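Local coordinates for protein probable N-glycosylase/DNA lyase (Thermotoga maritima, PDB 3N0U) that is probably a DNA repair enzyme of the 8-oxoguanine DNA glycosylase family, within the helix-hairpin-helix clan, with an all-alpha fold, at residues V80-L84 with E85-E89. Numbering follows the deposited sequence.
Sequences VHLPL and EELAE
Pro83 at the N-cap position and Leu87 in the first turn of helix 84-93 are joined by the hydrogen bond that starts this helix. Leu87 N donates to Pro83 O at 3.0 Å, nearly straight at the hydrogen (167°). One residue further on, Ala88 N gives the next i to i+4 bond to Leu84 O, at 2.9 Å. With proline at the N-cap, no side-chain hydroxyl or carboxylate is available there to accept from the backbone N-H groups of the first turn. The side chain of Glu86 folds back over the Pro83 ring. Glu86 CG lies beside its own backbone N (chi1 -83°), and a second bend at chi2 (75°) carries the carboxylate toward the ring, where OE1 rests 3.4 Å from both Pro83 CB and Pro83 CG in van der Waals contact, the two side chains meeting at a slant. Helices 78-81 and 84-93 are linked here by a very short turn, since Leu82 is the first residue to leave helical geometry and Leu84 already begins the next helix. Leu82 bridges that turn with apolar contacts: its CB packs 4.2 Å from Leu87 CB, while its CD2 branch reaches Glu86 CB, also at 4.2 Å. The carbonyl of Leu82 is bound by Arg110, just beyond helix 99-109. Leu84 packs against Gln100, Ala103 and Glu104 of that helix, and Ala88, one turn later, touches Gln100 as well.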
# COMPACT_ATOMS: atom_id res chain seq x y z
N VAL A 80 6.18 15.58 8.92
CA VAL A 80 5.21 16.46 9.56
C VAL A 80 5.68 17.91 9.61
O VAL A 80 4.88 18.83 9.37
CB VAL A 80 4.92 15.98 11.01
CG1 VAL A 80 3.97 16.94 11.73
CG2 VAL A 80 4.34 14.60 10.99
N HIS A 81 6.95 18.14 9.92
CA HIS A 81 7.36 19.49 10.27
C HIS A 81 8.33 20.18 9.31
O HIS A 81 8.45 21.40 9.37
CB HIS A 81 7.92 19.54 11.71
CG HIS A 81 9.21 18.80 11.89
ND1 HIS A 81 10.42 19.28 11.42
CD2 HIS A 81 9.48 17.62 12.49
CE1 HIS A 81 11.37 18.41 11.71
NE2 HIS A 81 10.83 17.40 12.37
N LEU A 82 9.03 19.45 8.45
CA LEU A 82 10.04 20.11 7.63
C LEU A 82 9.44 21.03 6.57
O LEU A 82 8.42 20.71 5.96
CB LEU A 82 10.93 19.10 6.92
CG LEU A 82 11.93 18.34 7.78
CD1 LEU A 82 12.58 17.24 6.96
CD2 LEU A 82 13.01 19.25 8.31
N PRO A 83 10.09 22.17 6.31
CA PRO A 83 9.65 22.97 5.17
C PRO A 83 9.89 22.24 3.87
O PRO A 83 10.74 21.36 3.80
CB PRO A 83 10.53 24.22 5.22
CG PRO A 83 11.22 24.18 6.50
CD PRO A 83 11.26 22.76 6.97
N LEU A 84 9.16 22.65 2.84
CA LEU A 84 9.23 21.99 1.54
C LEU A 84 10.67 21.76 1.06
O LEU A 84 11.01 20.64 0.66
CB LEU A 84 8.47 22.83 0.52
CG LEU A 84 8.53 22.36 -0.92
CD1 LEU A 84 7.99 20.95 -1.01
CD2 LEU A 84 7.71 23.30 -1.81
N GLU A 85 11.50 22.80 1.08
CA GLU A 85 12.83 22.69 0.47
C GLU A 85 13.70 21.69 1.22
O GLU A 85 14.42 20.89 0.60
CB GLU A 85 13.53 24.06 0.41
CG GLU A 85 14.95 24.00 -0.18
CD GLU A 85 15.63 25.38 -0.29
OE1 GLU A 85 15.59 26.16 0.68
OE2 GLU A 85 16.21 25.67 -1.37
N GLU A 86 13.61 21.69 2.55
CA GLU A 86 14.40 20.75 3.34
C GLU A 86 13.89 19.32 3.18
O GLU A 86 14.68 18.37 3.20
CB GLU A 86 14.39 21.16 4.82
CG GLU A 86 15.43 22.24 5.18
CD GLU A 86 15.03 23.64 4.73
OE1 GLU A 86 13.84 23.86 4.40
OE2 GLU A 86 15.91 24.54 4.72
N LEU A 87 12.58 19.14 3.09
CA LEU A 87 12.03 17.82 2.86
C LEU A 87 12.46 17.29 1.49
O LEU A 87 12.87 16.15 1.36
CB LEU A 87 10.51 17.85 2.97
CG LEU A 87 9.81 16.51 2.73
CD1 LEU A 87 10.37 15.46 3.68
CD2 LEU A 87 8.31 16.68 2.91
N ALA A 88 12.39 18.14 0.47
CA ALA A 88 12.83 17.71 -0.86
C ALA A 88 14.30 17.31 -0.83
O ALA A 88 14.71 16.33 -1.48
CB ALA A 88 12.59 18.80 -1.88
N GLU A 89 15.11 18.06 -0.09
CA GLU A 89 16.53 17.73 -0.03
C GLU A 89 16.75 16.36 0.62
O GLU A 89 17.58 15.57 0.16
CB GLU A 89 17.33 18.82 0.69
CG GLU A 89 18.80 18.49 0.84
CD GLU A 89 19.51 18.22 -0.49
OE1 GLU A 89 19.14 18.84 -1.51
OE2 GLU A 89 20.44 17.39 -0.51